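Local coordinates for protein trichomaglin (Trichosanthes lepiniana, PDB 1SGL) that probably cleaves RNA as an S-like ribonuclease of the ribonuclease T2 family, at residues Gly174-Leu179 / Arg200-Pro205; Ser160-Arg165 / Phe187-Cys192; Ala143-Met148 / Leu204-Asp209. All blocks are in the same frame, centred on the assembly; numbering follows the deposited sequence.

Contact 1: residues Gly174-Leu179 / Arg200-Pro205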
loop_
_atom_site.group_PDB
_atom_site.type_symbol
_atom_site.label_atom_id
_atom_site.label_comp_id
_atom_site.label_asym_id
_atom_site.label_seq_id
_atom_site.Cartn_x
_atom_site.Cartn_y
_atom_site.Cartn_z
ATOM N N GLY A 174 -3.671 9.646 -16.273
ATOM C CA GLY A 174 -2.260 9.310 -16.249
ATOM C C GLY A 174 -1.540 9.517 -14.920
ATOM O O GLY A 174 -0.312 9.619 -14.897
ATOM N N LEU A 175 -2.280 9.601 -13.819
ATOM C CA LEU A 175 -1.653 9.773 -12.511
ATOM C C LEU A 175 -1.466 8.413 -11.869
ATOM O O LEU A 175 -2.362 7.571 -11.912
ATOM C CB LEU A 175 -2.507 10.651 -11.588
ATOM C CG LEU A 175 -2.355 12.177 -11.705
ATOM C CD1 LEU A 175 -2.677 12.640 -13.120
ATOM C CD2 LEU A 175 -3.283 12.860 -10.707
ATOM N N VAL A 176 -0.290 8.198 -11.289
ATOM C CA VAL A 176 0.011 6.943 -10.613
ATOM C C VAL A 176 -0.815 6.884 -9.333
ATOM O O VAL A 176 -0.777 7.808 -8.515
ATOM C CB VAL A 176 1.509 6.850 -10.239
ATOM C CG1 VAL A 176 1.745 5.638 -9.341
ATOM C CG2 VAL A 176 2.362 6.750 -11.503
ATOM N N GLN A 177 -1.575 5.810 -9.161
ATOM C CA GLN A 177 -2.390 5.675 -7.964
ATOM C C GLN A 177 -1.827 4.670 -6.987
ATOM O O GLN A 177 -1.738 4.937 -5.795
ATOM C CB GLN A 177 -3.815 5.230 -8.297
ATOM C CG GLN A 177 -4.665 6.242 -9.012
ATOM C CD GLN A 177 -6.066 5.713 -9.269
ATOM O OE1 GLN A 177 -6.241 4.611 -9.794
ATOM N NE2 GLN A 177 -7.068 6.498 -8.903
ATOM N N LYS A 178 -1.462 3.506 -7.504
ATOM C CA LYS A 178 -0.972 2.433 -6.664
ATOM C C LYS A 178 0.193 1.680 -7.288
ATOM O O LYS A 178 0.352 1.637 -8.507
ATOM C CB LYS A 178 -2.116 1.448 -6.404
ATOM C CG LYS A 178 -3.420 2.122 -6.005
ATOM C CD LYS A 178 -4.645 1.223 -6.225
ATOM C CE LYS A 178 -4.677 0.032 -5.274
ATOM N NZ LYS A 178 -3.578 -0.932 -5.527
ATOM N N LEU A 179 0.999 1.083 -6.428
ATOM C CA LEU A 179 2.130 0.290 -6.855
ATOM C C LEU A 179 2.109 -0.904 -5.924
ATOM O O LEU A 179 2.104 -0.742 -4.703
ATOM C CB LEU A 179 3.439 1.073 -6.712
ATOM C CG LEU A 179 4.693 0.345 -7.217
ATOM C CD1 LEU A 179 5.801 1.354 -7.494
ATOM C CD2 LEU A 179 5.144 -0.695 -6.195
ATOM N N ARG A 200 2.318 5.610 -21.408
ATOM C CA ARG A 200 3.778 5.686 -21.493
ATOM C C ARG A 200 4.381 6.755 -20.587
ATOM O O ARG A 200 5.483 6.589 -20.077
ATOM C CB ARG A 200 4.232 5.940 -22.939
ATOM C CG ARG A 200 5.748 5.797 -23.127
ATOM C CD ARG A 200 6.194 6.137 -24.547
ATOM N NE ARG A 200 5.196 5.708 -25.513
ATOM C CZ ARG A 200 4.769 4.456 -25.644
ATOM N NH1 ARG A 200 5.265 3.493 -24.873
ATOM N NH2 ARG A 200 3.813 4.177 -26.523
ATOM N N TYR A 201 3.676 7.862 -20.403
ATOM C CA TYR A 201 4.179 8.912 -19.529
ATOM C C TYR A 201 3.214 9.075 -18.365
ATOM O O TYR A 201 2.001 9.091 -18.554
ATOM C CB TYR A 201 4.343 10.222 -20.300
ATOM C CG TYR A 201 5.344 10.100 -21.426
ATOM C CD1 TYR A 201 4.951 9.668 -22.689
ATOM C CD2 TYR A 201 6.696 10.358 -21.212
ATOM C CE1 TYR A 201 5.878 9.493 -23.711
ATOM C CE2 TYR A 201 7.627 10.185 -22.226
ATOM C CZ TYR A 201 7.209 9.752 -23.471
ATOM O OH TYR A 201 8.125 9.563 -24.475
ATOM N N VAL A 202 3.757 9.171 -17.159
ATOM C CA VAL A 202 2.922 9.294 -15.980
ATOM C C VAL A 202 3.356 10.433 -15.082
ATOM O O VAL A 202 4.443 10.993 -15.233
ATOM C CB VAL A 202 2.921 7.980 -15.159
ATOM C CG1 VAL A 202 2.381 6.838 -16.008
ATOM C CG2 VAL A 202 4.330 7.665 -14.662
ATOM N N SER A 203 2.493 10.786 -14.143
ATOM C CA SER A 203 2.820 11.863 -13.236
ATOM C C SER A 203 2.716 11.411 -11.792
ATOM O O SER A 203 1.884 10.574 -11.444
ATOM C CB SER A 203 1.907 13.066 -13.493
ATOM O OG SER A 203 0.553 12.736 -13.280
ATOM N N LEU A 204 3.604 11.961 -10.972
ATOM C CA LEU A 204 3.680 11.684 -9.546
ATOM C C LEU A 204 3.473 13.038 -8.886
ATOM O O LEU A 204 4.427 13.690 -8.472
ATOM C CB LEU A 204 5.063 11.128 -9.187
ATOM C CG LEU A 204 5.401 9.720 -9.699
ATOM C CD1 LEU A 204 6.896 9.452 -9.568
ATOM C CD2 LEU A 204 4.615 8.695 -8.910
ATOM N N PRO A 205 2.215 13.486 -8.794
ATOM C CA PRO A 205 1.915 14.783 -8.181
ATOM C C PRO A 205 2.223 14.861 -6.690
ATOM O O PRO A 205 2.214 13.849 -5.979
ATOM C CB PRO A 205 0.429 14.966 -8.477
ATOM C CG PRO A 205 -0.089 13.557 -8.445
ATOM C CD PRO A 205 0.977 12.795 -9.207
#

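Contact 2: residues Ser160-Arg165 / Phe187-Cys192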
loop_
_atom_site.group_PDB
_atom_site.type_symbol
_atom_site.label_atom_id
_atom_site.label_comp_id
_atom_site.label_asym_id
_atom_site.label_seq_id
_atom_site.Cartn_x
_atom_site.Cartn_y
_atom_site.Cartn_z
ATOM N N SER A 160 15.157 -3.013 -10.277
ATOM C CA SER A 160 16.585 -3.012 -9.976
ATOM C C SER A 160 16.843 -3.005 -8.482
ATOM O O SER A 160 17.783 -3.636 -8.014
ATOM C CB SER A 160 17.281 -1.795 -10.594
ATOM O OG SER A 160 17.299 -1.885 -12.003
ATOM N N ALA A 161 16.004 -2.294 -7.740
ATOM C CA ALA A 161 16.176 -2.190 -6.300
ATOM C C ALA A 161 15.563 -3.337 -5.484
ATOM O O ALA A 161 16.152 -3.787 -4.505
ATOM C CB ALA A 161 15.618 -0.853 -5.819
ATOM N N VAL A 162 14.391 -3.805 -5.891
ATOM C CA VAL A 162 13.696 -4.873 -5.179
ATOM C C VAL A 162 14.015 -6.264 -5.722
ATOM O O VAL A 162 13.941 -7.257 -4.990
ATOM C CB VAL A 162 12.163 -4.651 -5.241
ATOM C CG1 VAL A 162 11.427 -5.825 -4.617
ATOM C CG2 VAL A 162 11.804 -3.355 -4.525
ATOM N N GLY A 163 14.367 -6.333 -7.003
ATOM C CA GLY A 163 14.674 -7.615 -7.609
ATOM C C GLY A 163 13.466 -8.326 -8.209
ATOM O O GLY A 163 13.546 -9.507 -8.525
ATOM N N ALA A 164 12.348 -7.622 -8.361
ATOM C CA ALA A 164 11.141 -8.214 -8.934
ATOM C C ALA A 164 10.251 -7.143 -9.541
ATOM O O ALA A 164 10.233 -5.997 -9.082
ATOM C CB ALA A 164 10.363 -8.997 -7.860
ATOM N N ARG A 165 9.510 -7.525 -10.570
ATOM C CA ARG A 165 8.617 -6.613 -11.265
ATOM C C ARG A 165 7.356 -6.225 -10.477
ATOM O O ARG A 165 6.600 -7.086 -10.040
ATOM C CB ARG A 165 8.197 -7.234 -12.600
ATOM C CG ARG A 165 7.173 -6.408 -13.373
ATOM C CD ARG A 165 6.915 -6.997 -14.759
ATOM N NE ARG A 165 6.252 -8.290 -14.661
ATOM C CZ ARG A 165 6.687 -9.402 -15.241
ATOM N NH1 ARG A 165 7.796 -9.384 -15.972
ATOM N NH2 ARG A 165 6.023 -10.537 -15.072
ATOM N N PHE A 187 8.118 -14.809 1.807
ATOM C CA PHE A 187 8.298 -13.371 1.757
ATOM C C PHE A 187 9.468 -12.899 0.918
ATOM O O PHE A 187 10.077 -11.880 1.213
ATOM C CB PHE A 187 8.389 -12.822 3.180
ATOM C CG PHE A 187 7.118 -12.993 3.959
ATOM C CD1 PHE A 187 6.002 -12.215 3.666
ATOM C CD2 PHE A 187 7.009 -13.979 4.931
ATOM C CE1 PHE A 187 4.790 -12.423 4.329
ATOM C CE2 PHE A 187 5.801 -14.194 5.602
ATOM C CZ PHE A 187 4.690 -13.415 5.299
ATOM N N LYS A 188 9.796 -13.658 -0.118
ATOM C CA LYS A 188 10.849 -13.247 -1.033
ATOM C C LYS A 188 10.121 -12.626 -2.223
ATOM O O LYS A 188 9.051 -13.096 -2.617
ATOM C CB LYS A 188 11.684 -14.444 -1.500
ATOM C CG LYS A 188 12.851 -14.782 -0.582
ATOM C CD LYS A 188 12.389 -15.123 0.827
ATOM C CE LYS A 188 13.579 -15.276 1.775
ATOM N NZ LYS A 188 13.159 -15.639 3.160
ATOM N N PRO A 189 10.685 -11.559 -2.802
ATOM C CA PRO A 189 10.052 -10.898 -3.950
ATOM C C PRO A 189 9.854 -11.805 -5.162
ATOM O O PRO A 189 10.681 -12.663 -5.462
ATOM C CB PRO A 189 11.001 -9.735 -4.245
ATOM C CG PRO A 189 11.555 -9.408 -2.871
ATOM C CD PRO A 189 11.843 -10.784 -2.323
ATOM N N ARG A 190 8.743 -11.587 -5.852
ATOM C CA ARG A 190 8.381 -12.343 -7.042
ATOM C C ARG A 190 7.730 -11.382 -8.028
ATOM O O ARG A 190 6.999 -10.476 -7.624
ATOM C CB ARG A 190 7.380 -13.445 -6.669
ATOM C CG ARG A 190 8.000 -14.614 -5.940
ATOM C CD ARG A 190 8.868 -15.429 -6.891
ATOM N NE ARG A 190 9.519 -16.556 -6.235
ATOM C CZ ARG A 190 10.624 -16.458 -5.507
ATOM N NH1 ARG A 190 11.206 -15.281 -5.343
ATOM N NH2 ARG A 190 11.147 -17.539 -4.939
ATOM N N ASP A 191 7.983 -11.565 -9.316
ATOM C CA ASP A 191 7.372 -10.686 -10.303
ATOM C C ASP A 191 5.856 -10.758 -10.159
ATOM O O ASP A 191 5.297 -11.835 -9.945
ATOM C CB ASP A 191 7.703 -11.113 -11.736
ATOM C CG ASP A 191 9.176 -11.040 -12.056
ATOM O OD1 ASP A 191 9.857 -10.089 -11.623
ATOM O OD2 ASP A 191 9.648 -11.944 -12.772
ATOM N N CYS A 192 5.197 -9.611 -10.276
ATOM C CA CYS A 192 3.745 -9.575 -10.222
ATOM C C CYS A 192 3.259 -9.812 -11.655
ATOM O O CYS A 192 4.001 -9.589 -12.619
ATOM C CB CYS A 192 3.243 -8.204 -9.782
ATOM S SG CYS A 192 3.391 -7.711 -8.035
HETATM O O HOH W 1 6.977 -7.726 -7.179
#

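Contact 3: residues Ala143-Met148 / Leu204-Asp209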
loop_
_atom_site.group_PDB
_atom_site.type_symbol
_atom_site.label_atom_id
_atom_site.label_comp_id
_atom_site.label_asym_id
_atom_site.label_seq_id
_atom_site.Cartn_x
_atom_site.Cartn_y
_atom_site.Cartn_z
ATOM N N ALA A 143 8.376 13.422 -6.515
ATOM C CA ALA A 143 7.077 14.063 -6.679
ATOM C C ALA A 143 7.243 15.385 -7.413
ATOM O O ALA A 143 8.153 16.153 -7.122
ATOM C CB ALA A 143 6.427 14.291 -5.315
ATOM N N SER A 144 6.351 15.647 -8.359
ATOM C CA SER A 144 6.414 16.861 -9.154
ATOM C C SER A 144 5.089 17.123 -9.850
ATOM O O SER A 144 4.450 16.202 -10.352
ATOM C CB SER A 144 7.518 16.733 -10.205
ATOM O OG SER A 144 7.439 17.780 -11.155
ATOM N N ASN A 145 4.685 18.386 -9.890
ATOM C CA ASN A 145 3.433 18.756 -10.534
ATOM C C ASN A 145 3.670 19.271 -11.949
ATOM O O ASN A 145 2.727 19.446 -12.720
ATOM C CB ASN A 145 2.716 19.824 -9.706
ATOM C CG ASN A 145 2.411 19.358 -8.297
ATOM O OD1 ASN A 145 1.921 18.250 -8.094
ATOM N ND2 ASN A 145 2.692 20.203 -7.315
ATOM N N SER A 146 4.932 19.494 -12.301
ATOM C CA SER A 146 5.258 20.017 -13.621
ATOM C C SER A 146 5.909 19.026 -14.580
ATOM O O SER A 146 5.903 19.244 -15.789
ATOM C CB SER A 146 6.151 21.254 -13.485
ATOM O OG SER A 146 7.382 20.933 -12.865
ATOM N N LYS A 147 6.474 17.942 -14.065
ATOM C CA LYS A 147 7.100 16.979 -14.955
ATOM C C LYS A 147 6.469 15.596 -14.932
ATOM O O LYS A 147 5.990 15.123 -13.906
ATOM C CB LYS A 147 8.603 16.872 -14.661
ATOM C CG LYS A 147 8.951 16.460 -13.251
ATOM C CD LYS A 147 10.455 16.578 -12.987
ATOM C CE LYS A 147 10.764 16.441 -11.491
ATOM N NZ LYS A 147 12.221 16.523 -11.170
ATOM N N MET A 148 6.454 14.964 -16.093
ATOM C CA MET A 148 5.920 13.624 -16.224
ATOM C C MET A 148 7.122 12.694 -16.348
ATOM O O MET A 148 8.220 13.142 -16.684
ATOM C CB MET A 148 5.037 13.531 -17.465
ATOM C CG MET A 148 3.806 14.404 -17.388
ATOM S SD MET A 148 2.777 14.208 -18.836
ATOM C CE MET A 148 1.719 12.841 -18.324
ATOM N N LEU A 204 3.604 11.961 -10.972
ATOM C CA LEU A 204 3.680 11.684 -9.546
ATOM C C LEU A 204 3.473 13.038 -8.886
ATOM O O LEU A 204 4.427 13.690 -8.472
ATOM C CB LEU A 204 5.063 11.128 -9.187
ATOM C CG LEU A 204 5.401 9.720 -9.699
ATOM C CD1 LEU A 204 6.896 9.452 -9.568
ATOM C CD2 LEU A 204 4.615 8.695 -8.910
ATOM N N PRO A 205 2.215 13.486 -8.794
ATOM C CA PRO A 205 1.915 14.783 -8.181
ATOM C C PRO A 205 2.223 14.861 -6.690
ATOM O O PRO A 205 2.214 13.849 -5.979
ATOM C CB PRO A 205 0.429 14.966 -8.477
ATOM C CG PRO A 205 -0.089 13.557 -8.445
ATOM C CD PRO A 205 0.977 12.795 -9.207
ATOM N N GLU A 206 2.504 16.074 -6.222
ATOM C CA GLU A 206 2.789 16.280 -4.810
ATOM C C GLU A 206 1.453 16.431 -4.099
ATOM O O GLU A 206 0.423 16.674 -4.736
ATOM C CB GLU A 206 3.599 17.558 -4.605
ATOM C CG GLU A 206 4.810 17.705 -5.504
ATOM C CD GLU A 206 5.427 19.089 -5.399
ATOM O OE1 GLU A 206 6.095 19.371 -4.383
ATOM O OE2 GLU A 206 5.228 19.902 -6.324
ATOM N N ILE A 207 1.466 16.280 -2.782
ATOM C CA ILE A 207 0.250 16.444 -2.005
ATOM C C ILE A 207 -0.138 17.913 -2.122
ATOM O O ILE A 207 0.700 18.794 -1.957
ATOM C CB ILE A 207 0.480 16.097 -0.528
ATOM C CG1 ILE A 207 0.718 14.591 -0.384
ATOM C CG2 ILE A 207 -0.711 16.541 0.304
ATOM C CD1 ILE A 207 1.176 14.169 1.000
ATOM N N PRO A 208 -1.409 18.196 -2.439
ATOM C CA PRO A 208 -1.860 19.585 -2.571
ATOM C C PRO A 208 -1.722 20.351 -1.256
ATOM O O PRO A 208 -2.009 19.811 -0.187
ATOM C CB PRO A 208 -3.322 19.432 -2.988
ATOM C CG PRO A 208 -3.339 18.114 -3.719
ATOM C CD PRO A 208 -2.476 17.256 -2.826
ATOM N N ASP A 209 -1.278 21.603 -1.331
ATOM C CA ASP A 209 -1.137 22.420 -0.125
ATOM C C ASP A 209 -2.501 22.965 0.314
ATOM O O ASP A 209 -3.423 22.995 -0.534
ATOM C CB ASP A 209 -0.177 23.589 -0.375
ATOM C CG ASP A 209 1.278 23.150 -0.443
ATOM O OD1 ASP A 209 1.777 22.583 0.551
ATOM O OD2 ASP A 209 1.925 23.377 -1.489
ATOM O OXT ASP A 209 -2.630 23.363 1.495
HETATM O O HOH W 2 4.884 13.882 -11.907
HETATM O O HOH W 3 1.601 20.737 -4.600
#

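Contact 1: residues Gly174-Leu179 / Arg200-Pro205
A single beta bridge fastens the start of strand 176-184, a member of the main antiparallel sheet of this ribonuclease T2 fold, to the short strand 201-203 near the C-terminus. Leu-175 stands opposite Ser-203, and the bonds on either side of Leu-175 follow the pattern of a parallel bridge. Ser-203 N donates to Gly-174 O at 3.1 Å, and Val-176 N donates to Ser-203 O over 3.2 Å, almost straight at 177°. Gly-174 O also receives a CA-H...O contact from Val-202 CA at 3.4 Å. Glycine suits position 174 because phi there is 86°, where a beta carbon would jam against the carbonyl oxygen of the preceding residue.

Behind the bridge lies an apolar cluster of branched side chains. Val-176 points its beta carbon toward the other segment, and its CG2, anti to the carbonyl carbon, is carried to Val-202 CG2 at 3.8 Å. Leu-204 starts off away from the strand, but its chain returns, setting CD2 3.8 Å from Val-176 CB. Leu-168 and Cys-170 of strand 167-170, which pairs with strand 176-184 in the sheet, border Val-176, while Ile-154 of helix 151-162 covers Val-202 and Leu-204, so compact aliphatic residues fit this interior.

The partly exposed side is made by Leu-175, whose two methyl branches take different partners. CD2 meets Pro-205 CG at 4.0 Å, the two side chains crossing obliquely. CD1 instead approaches the small hydroxyl of Ser-203, with 3.2 Å between Leu-175 CD1 and Ser-203 OG.

Contact 2: residues Ser160-Arg165 / Phe187-Cys192
Arg-165 lays one face of its guanidinium over Asp-191 CB, which stands 3.7 Å above that plane and toward its rim. The carboxylate is stacked at 27° to the guanidinium. Asp-191 OD2 lies well out of the guanidinium plane, 4.5 Å from Arg-165 NH1; no N-H points at it, and the attraction is probably one of charge alone. Asp-191 spends its other oxygen on the backbone: OD1 accepts from Arg-165 N at 2.8 Å through its anti lone pair, a nearly straight bond. A short acidic side chain suits this place, since it reaches back to the main chain while its CB lies against the flat group. Arginine suits the other side because the bend at chi3 (67°) sets NE beside Cys-192 O, and NE and NH2 each give that oxygen a weak bond at the edge of the guanidinium.

The backbones are tied by Cys-192 N donating to Arg-165 O at 2.9 Å, and a water donates to both Arg-165 O and Arg-190 O. Beside this polar part, Ala-164 CB packs against Pro-189 CB at 3.7 Å, where its single methyl fits close to the chain. Val-162 CG1 touches the same proline ring.

Gly-163, with positive phi, turns the chain out of helix 151-162, and the contact joins that helix end to the short, weakly bonded strand around 189-190, where the disulfide from Cys-192 to Cys-182 ties the segment to neighbouring strand 176-184.

Contact 3: residues Ala143-Met148 / Leu204-Asp209
Ser-144 N donates to Leu-204 O at 2.7 Å, and around this bond the two loops pack closely. Ala-143 adds a CA-H...O contact to the same oxygen, its CA 3.2 Å from Leu-204 O, and alanine's small CB lies 3.8 Å from Glu-206 CG. Trp-14 of strand 7-14 touches both Ala-143 and Leu-204.

Ser-144 points its beta carbon away from the tail and spends its hydroxyl on its own loop. With OG anti to the backbone N (chi1 169°), it accepts from Ser-146 N and Lys-147 N, an ST turn combined with an ST motif that shapes the loop leading into strand 148-150, the partner of strand 201-203 in a small antiparallel sheet. A water inside the bend donates to Ser-144 O and Lys-147 O and accepts from Leu-204 N, joining both loops.

Toward solvent the contact is looser and polar. Asn-145 OD1 accepts from Glu-206 N at 2.9 Å, the donor tilted 31° from the amide plane, and rests 3.5 Å from Pro-205 CA. Asn-145 ND2 comes within 2.7 Å of Glu-206 OE2, but the angle is too poor for a hydrogen bond. An alanine in place of Glu-206 would probably cost Ala-143 CB its contact with CG and leave the Asn-145 amide without its nearby carboxylate. A second water accepts from Asn-145 ND2 and gives a weak bond to Ile-207 O.

Contacts 1 and 2 are both partly buried and reach the same antiparallel sheet, through neighbouring strands 176-184 and 189-190, yet their centres lie about 20 Å apart and they do not touch. Contact 1 combines backbone bonds with aliphatic packing against helix 151-162; contact 2, at the end of that helix, is richer in charge. Contact 3 is a surface contact between irregular loops, relying on backbone, amide and water bonds. Through the shared Leu-204 and Pro-205 the C-terminal tail runs from contact 1 to contact 3, and Met-148 also packs on the Val-202 carbonyl. Contact 2 lies within the chain loop closed by contact 3, about 26 Å away between centres.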